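Local coordinates for protein Endonuclease/exonuclease/phosphatase (Leptotrichia buccalis C-1013-b, PDB 3TEB) that belongs to the endonuclease/exonuclease/phosphatase family, binds magnesium and probably acts as a metal-dependent hydrolase, perhaps a nuclease, at residues A[6-12]-A[255-261]; A[40-46]-A[57-62]; A[121-127]-A[139-145]. The contacts are given in a common frame with arbitrary orientation. Residue numbers count along the deposited sequence, not the author numbering.

How the contacts relate
Contacts 1 and 2 both reach one sheet, where strand 4-10 lies beside strand 37-46; contact 3 belongs to the second sheet, whose strand 135-143 packs on the first through Ile6 against Phe139 and Met40 and Gln41 against Ser141 and Cys142. Contacts 1 and 3 are buried strand pairs near the centre of the molecule, each carrying polar side chains at one end. Contact 2 lies farther out: its inner residues are buried, but Glu58 and Glu59 of its turn are exposed, and its hydrogen bonds join a strand to a turn and helix start. All three approach the magnesium site, where Asn10 of contact 1 hydrogen-bonds Glu42 of contact 2, and His143 of contact 3 packs on Glu42.

Contact 1 (A[6-12]-A[255-261]); sequences ILTVNVH and SDHFGIE
At the magnesium site, the N-terminal strand of a DNase I-like fold pairs with the segment that carries the Ser-Asp-His sequence of the family. Strand 6-10 and strand 259-261 run antiparallel, their axes 4.7 Å apart at 174°. Thr8 and Ile260 form a hydrogen-bonded pair: Thr8 N to Ile260 O is 2.8 Å and Ile260 N to Thr8 O 2.9 Å; their side chains share one face, Thr8 CG2 lying 3.8 Å from Ile260 CB. Leu7 and Glu261 form the next, non-hydrogen-bonded pair, CA to CA 4.5 Å, with side chains on the other face; CA-H...O contacts flank it, Leu7 CA to Ile260 O at 3.2 Å and Glu261 CA to Ile6 O at 3.3 Å. Gly259 CA sits 3.2 Å from Thr8 O, and a CB would point toward strand 6-10 and crowd that oxygen. Where strand 6-10 ends, Ser255 (chi1 t) of the facing loop donates from OG to Asn10 O at 2.6 Å. Asn10 (chi1 t) closes an Asx turn, OD1 accepting from His12 N at 3.2 Å, while His12 takes left-handed backbone angles (43/50). Asn10 CB lies over the face of the His257 ring, 4.1 Å from its centroid (CH-pi); His257 ND1 bonds Asp229, and Asn10 ND2 bonds Glu42. Asp256 (chi1 p) sets OD2 over a face of the His12 ring, 3.4 Å from His12 CE1, without hydrogen-bonding it; His12 ND1 bonds Glu16. Asp and His at strand ends, here with the Asp256 side chain about 4 Å from the magnesium, are typical of the DNase I-like metal site.

Contact 2 (A[40-46]-A[57-62]); sequences MQEVNQL and REENYA. With MG (magnesium ion), chain C.
Segment 57-62 donates three hydrogen bonds to two acceptors on segment 40-46. Tyr61 N donates to Asn44 O at 3.1 Å, while Gln45 OE1 (chi1 p, chi2 t) accepts twice, from Arg57 N at 2.7 Å and from Asn60 ND2 at 3.0 Å. Arg57 to Asn60 is a type II turn, closed by Asn60 N to Arg57 O at 3.1 Å. Asn60 (chi1 t) is also the N-cap of the helix beginning at Tyr61: its OD1 takes a weak bond from Ala62 N at 2.9 Å. One water accepts from Leu46 N and donates to Glu58 O, both 2.9 Å. Apolar contacts lie on the inner side, with Val43 CG1 3.8 Å from Ala62 CB and 4.3 Å from Tyr61 CB, and selenomethionine Met40 CE 4.1 Å from Ala62 CB. At the outer end the Arg57 chain lies alongside Leu46, CD 3.3 Å from Leu46 O, and its NH1 bonds Asn49 O. The metal contact is apart from segment 57-62: the chain turns a corner at Glu42 (51/51), where Glu42 and Val43 face Gly94 as a G1 bulge, and Glu42 OE2 binds magnesium at 1.8 Å. A metal-bound glutamate, here at the corner, is characteristic of the DNase I-like active site.

Contact 3 (A[121-127]-A[139-145]); sequences SARRIVS and FYSCHMN
Strands 124-132 and 135-143 make a beta hairpin; segments 124-127 and 139-143 run antiparallel at 158°, axes 4.8 Å apart. The hydrogen-bonded pair Val126-Ser141 forms one bond, Ser141 N to Val126 O at 2.9 Å; Ser141 OG bonds Ala96 O. In the neighbouring non-hydrogen-bonded pair Ser127-Tyr140, Ser127 CB lies over the Tyr140 ring, 3.8 Å from its centroid (CH-pi). A water joins Ser127 OG (2.9 Å) to Tyr140 OH (3.2 Å); that hydroxyl also bonds Glu138. Ile125 packs CD1 3.9 Å from Cys142 CB. Side chains bond to main-chain oxygens: Arg123 NH1 to His143 O at 3.1 Å and Asn145 ND2 to Ser121 O at 3.2 Å, while Arg123 NE bonds Ile120 O and Met144 O accepts from Asn178. Asn145 OD1 lies over the guanidinium face, and Arg123 NH1 over the His143 ring; neither is a hydrogen bond. The Arg123 charge is thus held largely by backbone carbonyls at the hairpin's open end, where the His143 side chain is about 6 Å from the magnesium ion.

Contact 1 (A[6-12]-A[255-261])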
loop_
_atom_site.group_PDB
_atom_site.type_symbol
_atom_site.label_atom_id
_atom_site.label_comp_id
_atom_site.label_asym_id
_atom_site.label_seq_id
_atom_site.Cartn_x
_atom_site.Cartn_y
_atom_site.Cartn_z
ATOM N N ILE A 6 4.039 6.161 8.828
ATOM C CA ILE A 6 3.581 5.194 7.843
ATOM C C ILE A 6 3.707 5.784 6.425
ATOM O O ILE A 6 3.505 6.986 6.242
ATOM C CB ILE A 6 2.105 4.904 8.099
ATOM C CG1 ILE A 6 1.944 3.906 9.201
ATOM C CG2 ILE A 6 1.420 4.299 6.891
ATOM C CD1 ILE A 6 0.515 3.477 9.275
ATOM N N LEU A 7 4.018 4.941 5.432
ATOM C CA LEU A 7 4.031 5.334 4.020
ATOM C C LEU A 7 3.311 4.295 3.161
ATOM O O LEU A 7 3.464 3.090 3.375
ATOM C CB LEU A 7 5.471 5.492 3.541
ATOM C CG LEU A 7 5.790 5.467 2.044
ATOM C CD1 LEU A 7 5.358 6.740 1.365
ATOM C CD2 LEU A 7 7.261 5.260 1.848
ATOM N N THR A 8 2.524 4.759 2.195
ATOM C CA THR A 8 1.905 3.862 1.206
ATOM C C THR A 8 2.156 4.376 -0.209
ATOM O O THR A 8 2.030 5.570 -0.473
ATOM C CB THR A 8 0.374 3.646 1.430
ATOM O OG1 THR A 8 -0.121 2.693 0.480
ATOM C CG2 THR A 8 -0.408 4.950 1.250
ATOM N N VAL A 9 2.506 3.484 -1.123
ATOM C CA VAL A 9 2.868 3.913 -2.463
ATOM C C VAL A 9 2.653 2.803 -3.489
ATOM O O VAL A 9 3.152 1.687 -3.338
ATOM C CB VAL A 9 4.311 4.522 -2.495
ATOM C CG1 VAL A 9 5.332 3.575 -1.915
ATOM C CG2 VAL A 9 4.691 4.922 -3.873
ATOM N N ASN A 10 1.859 3.116 -4.507
ATOM C CA ASN A 10 1.694 2.242 -5.665
ATOM C C ASN A 10 2.917 2.445 -6.531
ATOM O O ASN A 10 3.118 3.535 -7.059
ATOM C CB ASN A 10 0.437 2.639 -6.429
ATOM C CG ASN A 10 0.213 1.804 -7.670
ATOM O OD1 ASN A 10 1.142 1.551 -8.449
ATOM N ND2 ASN A 10 -1.041 1.383 -7.878
ATOM N N VAL A 11 3.759 1.431 -6.668
ATOM C CA VAL A 11 5.099 1.703 -7.206
ATOM C C VAL A 11 5.240 1.507 -8.708
ATOM O O VAL A 11 6.307 1.771 -9.276
ATOM C CB VAL A 11 6.206 0.936 -6.452
ATOM C CG1 VAL A 11 6.492 1.622 -5.125
ATOM C CG2 VAL A 11 5.839 -0.539 -6.279
ATOM N N HIS A 12 4.156 1.056 -9.333
ATOM C CA HIS A 12 4.121 0.775 -10.758
ATOM C C HIS A 12 5.404 0.032 -11.159
ATOM O O HIS A 12 6.081 0.410 -12.112
ATOM C CB HIS A 12 3.948 2.091 -11.526
ATOM C CG HIS A 12 3.363 1.934 -12.899
ATOM N ND1 HIS A 12 3.784 2.687 -13.975
ATOM C CD2 HIS A 12 2.382 1.124 -13.369
ATOM C CE1 HIS A 12 3.091 2.347 -15.049
ATOM N NE2 HIS A 12 2.236 1.397 -14.710
ATOM N N SER A 255 6.740 6.963 -9.343
ATOM C CA SER A 255 5.727 6.107 -9.924
ATOM C C SER A 255 4.738 6.911 -10.770
ATOM O O SER A 255 4.975 8.080 -11.070
ATOM C CB SER A 255 5.002 5.395 -8.799
ATOM O OG SER A 255 4.029 4.519 -9.317
ATOM N N ASP A 256 3.639 6.277 -11.173
ATOM C CA ASP A 256 2.538 6.997 -11.814
ATOM C C ASP A 256 1.468 7.429 -10.800
ATOM O O ASP A 256 0.477 8.062 -11.168
ATOM C CB ASP A 256 1.946 6.218 -13.007
ATOM C CG ASP A 256 1.289 4.895 -12.614
ATOM O OD1 ASP A 256 1.337 4.473 -11.427
ATOM O OD2 ASP A 256 0.712 4.257 -13.521
ATOM N N HIS A 257 1.686 7.064 -9.532
ATOM C CA HIS A 257 0.913 7.538 -8.382
ATOM C C HIS A 257 1.901 8.201 -7.441
ATOM O O HIS A 257 3.063 7.801 -7.400
ATOM C CB HIS A 257 0.325 6.357 -7.612
ATOM C CG HIS A 257 -0.864 5.719 -8.257
ATOM N ND1 HIS A 257 -2.066 5.564 -7.599
ATOM C CD2 HIS A 257 -1.027 5.155 -9.480
ATOM C CE1 HIS A 257 -2.925 4.955 -8.397
ATOM N NE2 HIS A 257 -2.317 4.691 -9.542
ATOM N N PHE A 258 1.454 9.191 -6.670
ATOM C CA PHE A 258 2.271 9.703 -5.567
ATOM C C PHE A 258 1.959 8.907 -4.301
ATOM O O PHE A 258 0.922 8.227 -4.208
ATOM C CB PHE A 258 2.027 11.184 -5.307
ATOM C CG PHE A 258 1.951 12.027 -6.546
ATOM C CD1 PHE A 258 2.840 11.835 -7.605
ATOM C CD2 PHE A 258 1.001 13.044 -6.644
ATOM C CE1 PHE A 258 2.764 12.628 -8.745
ATOM C CE2 PHE A 258 0.924 13.840 -7.771
ATOM C CZ PHE A 258 1.802 13.633 -8.824
ATOM N N GLY A 259 2.855 8.988 -3.324
ATOM C CA GLY A 259 2.675 8.235 -2.086
ATOM C C GLY A 259 2.072 9.081 -0.988
ATOM O O GLY A 259 2.139 10.307 -1.045
ATOM N N ILE A 260 1.478 8.425 0.005
ATOM C CA ILE A 260 0.951 9.095 1.189
ATOM C C ILE A 260 1.797 8.719 2.379
ATOM O O ILE A 260 2.177 7.561 2.568
ATOM C CB ILE A 260 -0.520 8.719 1.483
ATOM C CG1 ILE A 260 -1.442 9.232 0.388
ATOM C CG2 ILE A 260 -0.984 9.298 2.812
ATOM C CD1 ILE A 260 -2.804 8.618 0.459
ATOM N N GLU A 261 2.058 9.729 3.186
ATOM C CA GLU A 261 2.945 9.637 4.303
ATOM C C GLU A 261 2.189 10.201 5.512
ATOM O O GLU A 261 1.810 11.372 5.533
ATOM C CB GLU A 261 4.181 10.452 3.959
ATOM C CG GLU A 261 5.188 10.633 5.060
ATOM C CD GLU A 261 6.071 11.876 4.857
ATOM O OE1 GLU A 261 6.987 12.084 5.695
ATOM O OE2 GLU A 261 5.847 12.645 3.880
#

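Contact 2 (A[40-46]-A[57-62])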
loop_
_atom_site.group_PDB
_atom_site.type_symbol
_atom_site.label_atom_id
_atom_site.label_comp_id
_atom_site.label_asym_id
_atom_site.label_seq_id
_atom_site.Cartn_x
_atom_site.Cartn_y
_atom_site.Cartn_z
HETATM N N MSE A 40 3.072 -1.288 -0.163
HETATM C CA MSE A 40 3.315 -1.124 -1.595
HETATM C C MSE A 40 2.361 -1.951 -2.437
HETATM O O MSE A 40 2.056 -3.112 -2.094
HETATM C CB MSE A 40 4.740 -1.514 -1.925
HETATM C CG MSE A 40 5.741 -0.494 -1.482
HETATM SE SE MSE A 40 7.537 -1.099 -1.897
HETATM C CE MSE A 40 7.602 -2.603 -0.655
ATOM N N GLN A 41 1.892 -1.346 -3.528
ATOM C CA GLN A 41 1.044 -2.025 -4.495
ATOM C C GLN A 41 1.692 -2.013 -5.875
ATOM O O GLN A 41 2.641 -1.256 -6.134
ATOM C CB GLN A 41 -0.340 -1.384 -4.557
ATOM C CG GLN A 41 -1.029 -1.227 -3.214
ATOM C CD GLN A 41 -0.498 -0.044 -2.420
ATOM O OE1 GLN A 41 -0.237 1.028 -2.984
ATOM N NE2 GLN A 41 -0.323 -0.229 -1.111
ATOM N N GLU A 42 1.151 -2.837 -6.771
ATOM C CA GLU A 42 1.708 -3.024 -8.117
ATOM C C GLU A 42 3.212 -3.341 -7.984
ATOM O O GLU A 42 4.052 -2.706 -8.597
ATOM C CB GLU A 42 1.407 -1.828 -9.077
ATOM C CG GLU A 42 -0.098 -1.557 -9.395
ATOM C CD GLU A 42 -0.348 -0.710 -10.682
ATOM O OE1 GLU A 42 -0.021 -1.171 -11.805
ATOM O OE2 GLU A 42 -0.907 0.412 -10.597
ATOM N N VAL A 43 3.536 -4.310 -7.139
ATOM C CA VAL A 43 4.907 -4.775 -6.978
ATOM C C VAL A 43 5.059 -5.984 -7.878
ATOM O O VAL A 43 4.346 -6.968 -7.704
ATOM C CB VAL A 43 5.203 -5.177 -5.516
ATOM C CG1 VAL A 43 6.540 -5.860 -5.411
ATOM C CG2 VAL A 43 5.175 -3.961 -4.617
ATOM N N ASN A 44 5.979 -5.915 -8.838
ATOM C CA ASN A 44 6.074 -6.942 -9.885
ATOM C C ASN A 44 7.361 -7.742 -9.849
ATOM O O ASN A 44 8.402 -7.266 -9.384
ATOM C CB ASN A 44 5.916 -6.327 -11.287
ATOM C CG ASN A 44 4.611 -5.556 -11.466
ATOM O OD1 ASN A 44 3.531 -6.062 -11.173
ATOM N ND2 ASN A 44 4.709 -4.329 -11.967
ATOM N N GLN A 45 7.269 -8.964 -10.353
ATOM C CA GLN A 45 8.439 -9.788 -10.640
ATOM C C GLN A 45 8.209 -10.588 -11.924
ATOM O O GLN A 45 7.069 -10.867 -12.310
ATOM C CB GLN A 45 8.733 -10.729 -9.479
ATOM C CG GLN A 45 7.710 -11.858 -9.298
ATOM C CD GLN A 45 7.965 -12.707 -8.064
ATOM O OE1 GLN A 45 8.813 -12.381 -7.224
ATOM N NE2 GLN A 45 7.234 -13.806 -7.952
ATOM N N LEU A 46 9.295 -10.957 -12.586
ATOM C CA LEU A 46 9.200 -11.731 -13.815
ATOM C C LEU A 46 8.864 -13.184 -13.537
ATOM O O LEU A 46 9.596 -13.857 -12.822
ATOM C CB LEU A 46 10.516 -11.662 -14.568
ATOM C CG LEU A 46 10.729 -10.403 -15.382
ATOM C CD1 LEU A 46 12.220 -10.180 -15.606
ATOM C CD2 LEU A 46 9.993 -10.519 -16.700
ATOM N N ARG A 57 10.859 -14.136 -6.692
ATOM C CA ARG A 57 11.769 -14.395 -7.806
ATOM C C ARG A 57 12.804 -13.303 -7.914
ATOM O O ARG A 57 12.581 -12.193 -7.430
ATOM C CB ARG A 57 10.999 -14.568 -9.111
ATOM C CG ARG A 57 10.162 -15.845 -9.109
ATOM C CD ARG A 57 9.380 -16.081 -10.390
ATOM N NE ARG A 57 8.443 -17.179 -10.205
ATOM C CZ ARG A 57 8.747 -18.462 -10.349
ATOM N NH1 ARG A 57 9.974 -18.834 -10.694
ATOM N NH2 ARG A 57 7.825 -19.384 -10.135
ATOM N N GLU A 58 13.950 -13.617 -8.518
ATOM C CA GLU A 58 15.007 -12.628 -8.712
ATOM C C GLU A 58 14.454 -11.376 -9.348
ATOM O O GLU A 58 13.597 -11.425 -10.238
ATOM C CB GLU A 58 16.111 -13.166 -9.602
ATOM C CG GLU A 58 17.074 -14.098 -8.919
ATOM C CD GLU A 58 18.166 -14.594 -9.876
ATOM O OE1 GLU A 58 19.044 -13.780 -10.306
ATOM O OE2 GLU A 58 18.142 -15.811 -10.198
ATOM N N GLU A 59 14.968 -10.251 -8.873
ATOM C CA GLU A 59 14.618 -8.916 -9.381
ATOM C C GLU A 59 13.171 -8.495 -9.054
ATOM O O GLU A 59 12.667 -7.536 -9.620
ATOM C CB GLU A 59 14.917 -8.767 -10.893
ATOM C CG GLU A 59 16.397 -8.753 -11.320
ATOM C CD GLU A 59 16.559 -8.528 -12.854
ATOM O OE1 GLU A 59 17.628 -7.995 -13.282
ATOM O OE2 GLU A 59 15.608 -8.870 -13.633
ATOM N N ASN A 60 12.511 -9.208 -8.143
ATOM C CA ASN A 60 11.278 -8.705 -7.538
ATOM C C ASN A 60 11.505 -7.266 -7.054
ATOM O O ASN A 60 12.460 -6.981 -6.336
ATOM C CB ASN A 60 10.819 -9.630 -6.400
ATOM C CG ASN A 60 9.594 -9.099 -5.657
ATOM O OD1 ASN A 60 9.625 -8.013 -5.067
ATOM N ND2 ASN A 60 8.514 -9.875 -5.671
ATOM N N TYR A 61 10.635 -6.358 -7.472
ATOM C CA TYR A 61 10.864 -4.935 -7.240
ATOM C C TYR A 61 11.131 -4.627 -5.778
ATOM O O TYR A 61 12.057 -3.891 -5.446
ATOM C CB TYR A 61 9.670 -4.136 -7.736
ATOM C CG TYR A 61 9.784 -2.634 -7.568
ATOM C CD1 TYR A 61 10.102 -1.811 -8.649
ATOM C CD2 TYR A 61 9.542 -2.028 -6.333
ATOM C CE1 TYR A 61 10.181 -0.432 -8.500
ATOM C CE2 TYR A 61 9.621 -0.649 -6.177
ATOM C CZ TYR A 61 9.940 0.136 -7.260
ATOM O OH TYR A 61 10.015 1.490 -7.090
ATOM N N ALA A 62 10.307 -5.215 -4.913
ATOM C CA ALA A 62 10.385 -5.010 -3.467
ATOM C C ALA A 62 11.715 -5.513 -2.907
ATOM O O ALA A 62 12.379 -4.821 -2.138
ATOM C CB ALA A 62 9.221 -5.684 -2.791
HETATM MG MG MG C . -1.073 1.442 -12.049
HETATM O O HOH W 1 11.806 -9.739 -11.786
#

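Contact 3 (A[121-127]-A[139-145])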
loop_
_atom_site.group_PDB
_atom_site.type_symbol
_atom_site.label_atom_id
_atom_site.label_comp_id
_atom_site.label_asym_id
_atom_site.label_seq_id
_atom_site.Cartn_x
_atom_site.Cartn_y
_atom_site.Cartn_z
ATOM N N SER A 121 -8.862 -9.096 -12.068
ATOM C CA SER A 121 -9.567 -8.626 -10.884
ATOM C C SER A 121 -9.362 -9.452 -9.604
ATOM O O SER A 121 -9.889 -9.094 -8.555
ATOM C CB SER A 121 -11.048 -8.420 -11.179
ATOM O OG SER A 121 -11.627 -9.628 -11.592
ATOM N N ALA A 122 -8.588 -10.529 -9.675
ATOM C CA ALA A 122 -8.203 -11.272 -8.475
ATOM C C ALA A 122 -7.176 -10.481 -7.682
ATOM O O ALA A 122 -6.117 -10.158 -8.198
ATOM C CB ALA A 122 -7.642 -12.620 -8.851
ATOM N N ARG A 123 -7.478 -10.158 -6.433
ATOM C CA ARG A 123 -6.557 -9.344 -5.640
ATOM C C ARG A 123 -6.257 -9.960 -4.297
ATOM O O ARG A 123 -7.151 -10.174 -3.496
ATOM C CB ARG A 123 -7.122 -7.944 -5.428
ATOM C CG ARG A 123 -7.517 -7.228 -6.694
ATOM C CD ARG A 123 -6.297 -6.879 -7.498
ATOM N NE ARG A 123 -6.656 -6.437 -8.839
ATOM C CZ ARG A 123 -6.686 -5.164 -9.221
ATOM N NH1 ARG A 123 -6.369 -4.199 -8.366
ATOM N NH2 ARG A 123 -7.030 -4.858 -10.463
ATOM N N ARG A 124 -4.991 -10.239 -4.056
ATOM C CA ARG A 124 -4.538 -10.799 -2.793
ATOM C C ARG A 124 -4.089 -9.633 -1.880
ATOM O O ARG A 124 -3.544 -8.636 -2.356
ATOM C CB ARG A 124 -3.398 -11.784 -3.070
ATOM C CG ARG A 124 -2.982 -12.698 -1.950
ATOM C CD ARG A 124 -3.284 -14.171 -2.197
ATOM N NE ARG A 124 -2.463 -14.743 -3.250
ATOM C CZ ARG A 124 -2.307 -16.049 -3.476
ATOM N NH1 ARG A 124 -2.904 -16.939 -2.712
ATOM N NH2 ARG A 124 -1.548 -16.470 -4.487
ATOM N N ILE A 125 -4.348 -9.752 -0.579
ATOM C CA ILE A 125 -3.954 -8.742 0.404
ATOM C C ILE A 125 -2.814 -9.270 1.269
ATOM O O ILE A 125 -2.708 -10.468 1.513
ATOM C CB ILE A 125 -5.148 -8.403 1.304
ATOM C CG1 ILE A 125 -6.369 -7.989 0.463
ATOM C CG2 ILE A 125 -4.792 -7.347 2.308
ATOM C CD1 ILE A 125 -6.276 -6.591 -0.215
ATOM N N VAL A 126 -1.943 -8.387 1.724
ATOM C CA VAL A 126 -0.920 -8.797 2.671
ATOM C C VAL A 126 -1.172 -8.105 3.995
ATOM O O VAL A 126 -1.276 -6.871 4.045
ATOM C CB VAL A 126 0.492 -8.474 2.178
ATOM C CG1 VAL A 126 1.520 -8.787 3.242
ATOM C CG2 VAL A 126 0.784 -9.296 0.981
ATOM N N SER A 127 -1.282 -8.895 5.064
ATOM C CA SER A 127 -1.403 -8.328 6.397
ATOM C C SER A 127 -0.227 -8.695 7.275
ATOM O O SER A 127 0.417 -9.726 7.087
ATOM C CB SER A 127 -2.711 -8.721 7.062
ATOM O OG SER A 127 -2.646 -10.038 7.553
ATOM N N PHE A 139 -1.692 -4.352 9.956
ATOM C CA PHE A 139 -1.486 -3.482 8.791
ATOM C C PHE A 139 -1.845 -4.237 7.520
ATOM O O PHE A 139 -1.447 -5.382 7.353
ATOM C CB PHE A 139 -0.039 -3.014 8.736
ATOM C CG PHE A 139 0.315 -2.029 9.803
ATOM C CD1 PHE A 139 0.066 -0.667 9.630
ATOM C CD2 PHE A 139 0.897 -2.454 10.995
ATOM C CE1 PHE A 139 0.386 0.265 10.636
ATOM C CE2 PHE A 139 1.231 -1.535 12.006
ATOM C CZ PHE A 139 0.971 -0.170 11.820
ATOM N N TYR A 140 -2.620 -3.626 6.635
ATOM C CA TYR A 140 -3.068 -4.325 5.431
ATOM C C TYR A 140 -2.707 -3.524 4.206
ATOM O O TYR A 140 -3.051 -2.349 4.127
ATOM C CB TYR A 140 -4.582 -4.530 5.448
ATOM C CG TYR A 140 -5.100 -5.475 6.499
ATOM C CD1 TYR A 140 -5.534 -6.751 6.152
ATOM C CD2 TYR A 140 -5.183 -5.090 7.834
ATOM C CE1 TYR A 140 -6.027 -7.635 7.116
ATOM C CE2 TYR A 140 -5.673 -5.957 8.807
ATOM C CZ TYR A 140 -6.094 -7.229 8.446
ATOM O OH TYR A 140 -6.585 -8.096 9.408
ATOM N N SER A 141 -2.023 -4.157 3.254
ATOM C CA SER A 141 -1.667 -3.515 1.988
ATOM C C SER A 141 -2.674 -3.910 0.918
ATOM O O SER A 141 -2.799 -5.085 0.595
ATOM C CB SER A 141 -0.264 -3.922 1.574
ATOM O OG SER A 141 0.166 -3.167 0.457
ATOM N N CYS A 142 -3.403 -2.933 0.387
ATOM C CA CYS A 142 -4.541 -3.227 -0.476
ATOM C C CYS A 142 -4.437 -2.545 -1.804
ATOM O O CYS A 142 -3.995 -1.397 -1.885
ATOM C CB CYS A 142 -5.836 -2.746 0.147
ATOM S SG CYS A 142 -5.889 -2.898 1.915
ATOM N N HIS A 143 -4.873 -3.254 -2.841
ATOM C CA HIS A 143 -5.025 -2.682 -4.163
ATOM C C HIS A 143 -6.308 -3.207 -4.793
ATOM O O HIS A 143 -6.351 -4.332 -5.299
ATOM C CB HIS A 143 -3.802 -2.977 -5.034
ATOM C CG HIS A 143 -3.906 -2.415 -6.414
ATOM N ND1 HIS A 143 -3.417 -3.070 -7.518
ATOM C CD2 HIS A 143 -4.478 -1.277 -6.872
ATOM C CE1 HIS A 143 -3.656 -2.343 -8.595
ATOM N NE2 HIS A 143 -4.299 -1.250 -8.230
HETATM N N MSE A 144 -7.344 -2.370 -4.757
HETATM C CA MSE A 144 -8.709 -2.768 -5.109
HETATM C C MSE A 144 -9.032 -2.516 -6.565
HETATM O O MSE A 144 -8.319 -1.789 -7.248
HETATM C CB MSE A 144 -9.732 -2.019 -4.246
HETATM C CG MSE A 144 -9.368 -1.912 -2.773
HETATM SE SE MSE A 144 -9.293 -3.633 -1.847
HETATM C CE MSE A 144 -11.180 -4.080 -1.940
ATOM N N ASN A 145 -10.128 -3.113 -7.020
ATOM C CA ASN A 145 -10.657 -2.878 -8.353
ATOM C C ASN A 145 -11.422 -1.559 -8.415
ATOM O O ASN A 145 -11.712 -0.955 -7.371
ATOM C CB ASN A 145 -11.585 -4.024 -8.752
ATOM C CG ASN A 145 -10.881 -5.362 -8.778
ATOM O OD1 ASN A 145 -9.980 -5.590 -9.585
ATOM N ND2 ASN A 145 -11.293 -6.262 -7.895
HETATM O O HOH W 2 -5.169 -10.860 8.791
#